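Local coordinates for MutT/nudix family protein (PDB 3GZ5), which probably acts as an ADP-ribose-dependent transcriptional regulator of NAD metabolism, joining a Nudix domain to a DNA-binding winged-helix domain, at residues Q35-L40 against W131-V136; T110-Y115 against G167-E172. All coordinates share one frame; numbering follows the deposited sequence.

Contact 1 of 2, residues Q35-L40 against W131-V136; sequences QQLKVL and WPLADV
Gln36 sets its terminal amide against the CB-CG edge of Pro132, with OE1 3.4 Å from Pro132 CG and CD close to CB of the same ring. Its CG sits between the backbone N and the carbonyl carbon (chi1 54°), and the chain runs extended from there, which carries the amide across to the proline. OE1 also accepts a weak hydrogen bond from Lys38 NZ, which has a second partner in the carbonyl of His33. An alanine in place of Gln36 would probably leave CB and CG of Pro132 without the amide beside them and Lys38 NZ without this weak partner.

The backbones pair as antiparallel strands. Val39 and Trp131 form a hydrogen-bonded pair: Val39 N reaches Trp131 O at 2.9 Å, nearly straight at 165°, and Trp131 N answers to Val39 O. Lys38 and Pro132 follow as a non-hydrogen-bonded pair, where Lys38 CA lies 3.2 Å from Trp131 O in a bent CA-H...O contact. Although Pro132 is the N-cap of helix 133-136, the ladder gains one more bond beyond it, from Leu133 N to Leu37 O at 3.0 Å.

Apolar groups line the Val39 face. Val39 CG1 meets Val136 CG2 at 3.4 Å, tighter than usual for two carbons, the two side chains crossing obliquely. Leu37 and Leu133 lie side by side and point the same way, CD1 to CD2 3.9 Å apart, and helix 145-162 covers them through Arg153. Trp131 turns its ring away from strand 36-43, edge-to-face with Trp53. The arrangement is an antiparallel strand pair whose second strand passes directly into a short helix, within the mixed sheet of the Nudix fold.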
loop_
_atom_site.group_PDB
_atom_site.type_symbol
_atom_site.label_atom_id
_atom_site.label_comp_id
_atom_site.label_asym_id
_atom_site.label_seq_id
_atom_site.Cartn_x
_atom_site.Cartn_y
_atom_site.Cartn_z
ATOM N N GLN B 35 -23.133 15.127 8.984
ATOM C CA GLN B 35 -21.811 15.610 8.607
ATOM C C GLN B 35 -20.877 14.526 9.143
ATOM O O GLN B 35 -20.132 14.715 10.114
ATOM C CB GLN B 35 -21.475 17.007 9.161
ATOM C CG GLN B 35 -21.936 17.306 10.583
ATOM C CD GLN B 35 -23.382 17.769 10.637
ATOM O OE1 GLN B 35 -24.039 17.909 9.598
ATOM N NE2 GLN B 35 -23.889 18.013 11.854
ATOM N N GLN B 36 -20.957 13.375 8.483
ATOM C CA GLN B 36 -20.224 12.179 8.850
ATOM C C GLN B 36 -19.622 11.551 7.587
ATOM O O GLN B 36 -19.946 11.943 6.465
ATOM C CB GLN B 36 -21.184 11.189 9.522
ATOM C CG GLN B 36 -22.420 10.874 8.679
ATOM C CD GLN B 36 -23.559 10.232 9.463
ATOM O OE1 GLN B 36 -24.667 10.072 8.939
ATOM N NE2 GLN B 36 -23.300 9.864 10.719
ATOM N N LEU B 37 -18.736 10.584 7.789
ATOM C CA LEU B 37 -18.270 9.724 6.714
ATOM C C LEU B 37 -19.389 8.811 6.280
ATOM O O LEU B 37 -20.038 8.202 7.119
ATOM C CB LEU B 37 -17.119 8.863 7.202
ATOM C CG LEU B 37 -15.830 9.614 7.430
ATOM C CD1 LEU B 37 -14.953 8.821 8.374
ATOM C CD2 LEU B 37 -15.150 9.903 6.082
ATOM N N LYS B 38 -19.618 8.730 4.977
ATOM C CA LYS B 38 -20.515 7.738 4.406
ATOM C C LYS B 38 -19.739 6.822 3.435
ATOM O O LYS B 38 -18.804 7.268 2.759
ATOM C CB LYS B 38 -21.687 8.434 3.717
ATOM C CG LYS B 38 -22.721 9.062 4.700
ATOM C CD LYS B 38 -23.605 10.093 3.991
ATOM C CE LYS B 38 -24.890 10.445 4.783
ATOM N NZ LYS B 38 -24.654 10.773 6.222
ATOM N N VAL B 39 -20.117 5.543 3.400
ATOM C CA VAL B 39 -19.486 4.535 2.529
ATOM C C VAL B 39 -20.543 4.000 1.548
ATOM O O VAL B 39 -21.695 3.745 1.944
ATOM C CB VAL B 39 -18.738 3.434 3.365
ATOM C CG1 VAL B 39 -19.658 2.797 4.383
ATOM C CG2 VAL B 39 -18.094 2.362 2.487
ATOM N N LEU B 40 -20.187 3.924 0.266
ATOM C CA LEU B 40 -21.113 3.430 -0.756
ATOM C C LEU B 40 -21.225 1.910 -0.714
ATOM O O LEU B 40 -20.218 1.216 -0.798
ATOM C CB LEU B 40 -20.702 3.852 -2.168
ATOM C CG LEU B 40 -21.792 3.534 -3.208
ATOM C CD1 LEU B 40 -22.932 4.555 -3.130
ATOM C CD2 LEU B 40 -21.236 3.499 -4.611
ATOM N N TRP B 131 -24.224 4.786 3.005
ATOM C CA TRP B 131 -24.484 4.423 4.390
ATOM C C TRP B 131 -23.554 5.139 5.364
ATOM O O TRP B 131 -22.356 5.186 5.131
ATOM C CB TRP B 131 -24.309 2.924 4.581
ATOM C CG TRP B 131 -25.374 2.096 3.946
ATOM C CD1 TRP B 131 -25.362 1.553 2.689
ATOM C CD2 TRP B 131 -26.608 1.700 4.545
ATOM N NE1 TRP B 131 -26.519 0.850 2.467
ATOM C CE2 TRP B 131 -27.302 0.918 3.591
ATOM C CE3 TRP B 131 -27.201 1.931 5.803
ATOM C CZ2 TRP B 131 -28.566 0.366 3.852
ATOM C CZ3 TRP B 131 -28.450 1.379 6.062
ATOM C CH2 TRP B 131 -29.120 0.614 5.089
ATOM N N PRO B 132 -24.104 5.683 6.476
ATOM C CA PRO B 132 -23.248 6.188 7.553
ATOM C C PRO B 132 -22.263 5.119 8.021
ATOM O O PRO B 132 -22.648 3.972 8.282
ATOM C CB PRO B 132 -24.248 6.531 8.664
ATOM C CG PRO B 132 -25.488 6.875 7.939
ATOM C CD PRO B 132 -25.530 5.883 6.794
ATOM N N LEU B 133 -20.992 5.483 8.097
ATOM C CA LEU B 133 -19.974 4.521 8.480
ATOM C C LEU B 133 -20.333 3.816 9.791
ATOM O O LEU B 133 -20.192 2.597 9.896
ATOM C CB LEU B 133 -18.604 5.183 8.572
ATOM C CG LEU B 133 -17.436 4.313 9.030
ATOM C CD1 LEU B 133 -17.194 3.128 8.079
ATOM C CD2 LEU B 133 -16.221 5.186 9.131
ATOM N N ALA B 134 -20.802 4.582 10.778
ATOM C CA ALA B 134 -21.169 4.037 12.091
ATOM C C ALA B 134 -22.200 2.929 11.960
ATOM O O ALA B 134 -22.059 1.876 12.581
ATOM C CB ALA B 134 -21.682 5.135 13.003
ATOM N N ASP B 135 -23.224 3.169 11.139
ATOM C CA ASP B 135 -24.207 2.144 10.782
ATOM C C ASP B 135 -23.583 0.900 10.147
ATOM O O ASP B 135 -23.929 -0.229 10.513
ATOM C CB ASP B 135 -25.243 2.714 9.813
ATOM C CG ASP B 135 -26.163 3.733 10.464
ATOM O OD1 ASP B 135 -25.813 4.249 11.556
ATOM O OD2 ASP B 135 -27.230 4.014 9.856
ATOM N N VAL B 136 -22.690 1.120 9.180
ATOM C CA VAL B 136 -22.001 0.044 8.465
ATOM C C VAL B 136 -21.214 -0.861 9.420
ATOM O O VAL B 136 -21.275 -2.085 9.322
ATOM C CB VAL B 136 -21.090 0.635 7.346
ATOM C CG1 VAL B 136 -20.019 -0.353 6.898
ATOM C CG2 VAL B 136 -21.935 1.083 6.185
#

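Contact 2 of 2, residues T110-Y115 against G167-E172; sequences TALMSY and GFALSE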
loop_
_atom_site.group_PDB
_atom_site.type_symbol
_atom_site.label_atom_id
_atom_site.label_comp_id
_atom_site.label_asym_id
_atom_site.label_seq_id
_atom_site.Cartn_x
_atom_site.Cartn_y
_atom_site.Cartn_z
ATOM N N THR B 110 -9.305 2.040 -2.241
ATOM C CA THR B 110 -10.003 3.134 -1.563
ATOM C C THR B 110 -10.310 4.226 -2.564
ATOM O O THR B 110 -9.478 4.551 -3.417
ATOM C CB THR B 110 -9.183 3.806 -0.417
ATOM O OG1 THR B 110 -8.726 2.816 0.494
ATOM C CG2 THR B 110 -10.096 4.778 0.381
ATOM N N ALA B 111 -11.501 4.796 -2.461
ATOM C CA ALA B 111 -11.825 5.937 -3.269
ATOM C C ALA B 111 -12.516 7.050 -2.480
ATOM O O ALA B 111 -13.098 6.812 -1.408
ATOM C CB ALA B 111 -12.671 5.508 -4.523
ATOM N N LEU B 112 -12.461 8.255 -3.039
ATOM C CA LEU B 112 -13.117 9.428 -2.479
ATOM C C LEU B 112 -13.816 10.227 -3.566
ATOM O O LEU B 112 -13.277 10.437 -4.658
ATOM C CB LEU B 112 -12.105 10.323 -1.735
ATOM C CG LEU B 112 -11.403 9.852 -0.444
ATOM C CD1 LEU B 112 -10.456 10.933 0.121
ATOM C CD2 LEU B 112 -12.441 9.513 0.617
ATOM N N MET B 113 -15.031 10.665 -3.273
ATOM C CA MET B 113 -15.739 11.580 -4.160
ATOM C C MET B 113 -16.678 12.457 -3.354
ATOM O O MET B 113 -16.943 12.172 -2.195
ATOM C CB MET B 113 -16.523 10.828 -5.230
ATOM C CG MET B 113 -17.787 10.065 -4.772
ATOM S SD MET B 113 -18.683 9.520 -6.267
ATOM C CE MET B 113 -19.800 8.372 -5.574
ATOM N N SER B 114 -17.200 13.513 -3.967
ATOM C CA SER B 114 -18.199 14.315 -3.270
ATOM C C SER B 114 -19.581 13.669 -3.360
ATOM O O SER B 114 -19.955 13.057 -4.367
ATOM C CB SER B 114 -18.244 15.742 -3.802
ATOM O OG SER B 114 -19.166 15.819 -4.869
ATOM N N TYR B 115 -20.336 13.834 -2.289
ATOM C CA TYR B 115 -21.684 13.290 -2.165
ATOM C C TYR B 115 -22.674 13.698 -3.271
ATOM O O TYR B 115 -23.370 12.833 -3.791
ATOM C CB TYR B 115 -22.221 13.633 -0.771
ATOM C CG TYR B 115 -23.629 13.187 -0.495
ATOM C CD1 TYR B 115 -23.891 11.907 -0.009
ATOM C CD2 TYR B 115 -24.707 14.059 -0.683
ATOM C CE1 TYR B 115 -25.185 11.502 0.268
ATOM C CE2 TYR B 115 -26.009 13.657 -0.411
ATOM C CZ TYR B 115 -26.240 12.385 0.063
ATOM O OH TYR B 115 -27.525 11.997 0.348
ATOM N N GLY B 167 -9.586 16.188 1.171
ATOM C CA GLY B 167 -10.326 17.169 0.400
ATOM C C GLY B 167 -11.162 16.597 -0.730
ATOM O O GLY B 167 -12.176 17.186 -1.110
ATOM N N PHE B 168 -10.756 15.437 -1.258
ATOM C CA PHE B 168 -11.488 14.774 -2.353
ATOM C C PHE B 168 -12.898 14.291 -1.993
ATOM O O PHE B 168 -13.720 14.108 -2.882
ATOM C CB PHE B 168 -10.641 13.645 -2.983
ATOM C CG PHE B 168 -9.479 14.150 -3.776
ATOM C CD1 PHE B 168 -9.683 14.813 -4.979
ATOM C CD2 PHE B 168 -8.184 13.979 -3.325
ATOM C CE1 PHE B 168 -8.611 15.295 -5.722
ATOM C CE2 PHE B 168 -7.087 14.454 -4.069
ATOM C CZ PHE B 168 -7.303 15.112 -5.254
ATOM N N ALA B 169 -13.174 14.115 -0.696
ATOM C CA ALA B 169 -14.524 13.792 -0.198
ATOM C C ALA B 169 -15.503 14.981 -0.196
ATOM O O ALA B 169 -16.692 14.800 0.076
ATOM C CB ALA B 169 -14.440 13.177 1.197
ATOM N N LEU B 170 -15.007 16.183 -0.515
ATOM C CA LEU B 170 -15.818 17.422 -0.463
ATOM C C LEU B 170 -16.237 17.913 -1.833
ATOM O O LEU B 170 -15.562 17.639 -2.815
ATOM C CB LEU B 170 -15.027 18.536 0.223
ATOM C CG LEU B 170 -14.475 18.153 1.580
ATOM C CD1 LEU B 170 -13.454 19.216 2.049
ATOM C CD2 LEU B 170 -15.639 17.998 2.519
ATOM N N SER B 171 -17.341 18.644 -1.926
ATOM C CA SER B 171 -17.630 19.252 -3.220
ATOM C C SER B 171 -16.701 20.439 -3.431
ATOM O O SER B 171 -16.224 21.063 -2.471
ATOM C CB SER B 171 -19.112 19.581 -3.427
ATOM O OG SER B 171 -19.591 20.458 -2.436
ATOM N N GLU B 172 -16.393 20.699 -4.690
ATOM C CA GLU B 172 -15.479 21.756 -5.059
ATOM C C GLU B 172 -16.324 22.930 -5.568
ATOM O O GLU B 172 -17.295 22.701 -6.290
ATOM C CB GLU B 172 -14.536 21.241 -6.146
ATOM C CG GLU B 172 -13.064 21.518 -5.892
ATOM C CD GLU B 172 -12.318 20.373 -5.211
ATOM O OE1 GLU B 172 -12.941 19.536 -4.496
ATOM O OE2 GLU B 172 -11.083 20.319 -5.384
HETATM O O HOH W 1 -19.235 15.480 -0.203
#
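Leu112, on strand 104-112 of the Nudix sheet, packs its CB on CB of Phe168, 3.8 Å away, in the 3-10 segment 167-169, which belongs to the winged-helix part of the chain. The two side chains cross at about a right angle. Leu112 has CG anti to its carbonyl carbon (chi1 -67°), and its branches divide: CD1 stays near Phe168 CB, while CD2 approaches Ala169 CB at 4.2 Å. Phe168 has the same first torsion, but its ring leads away from the strand and meets the ring of Tyr86, touching Leu225 as well.

Farther along, Ser114 presents its CB to Leu170 O at 3.4 Å and to the CB of Ser171 at 4.0 Å. Its OG lies between the backbone N and the carbonyl carbon (chi1 90°) and makes a weak hydrogen bond with Ala117 N, capping the turn into helix 116-119.

Between these side chains the backbones come close without a direct hydrogen bond. Ala169 CA lies 3.5 Å from Met113 O in a CA-H...O contact, with 149° at the hydrogen. One water supplies the polar link, accepting from Tyr115 N at 2.9 Å and donating to Ala169 O at 2.6 Å.

How the contacts relate
The centres of contacts 1 and 2 lie about 13 Å apart, and both reach the same mixed sheet. Strand 22-33 connects them there, pairing antiparallel with 36-43 of contact 1 and parallel with 104-112 of contact 2. Along the chain the segments alternate, 35-40, 110-115, 131-136 and 167-172, so the two connections cross. They also touch directly, with Lys38 CD 4.3 Å from Tyr115 CE1. Contact 2 joins the Nudix sheet to the loop after helix 145-162, in the winged-helix part of the chain, while contact 1 builds a neighbouring part of that sheet, so the winged-helix part sits directly against the Nudix sheet.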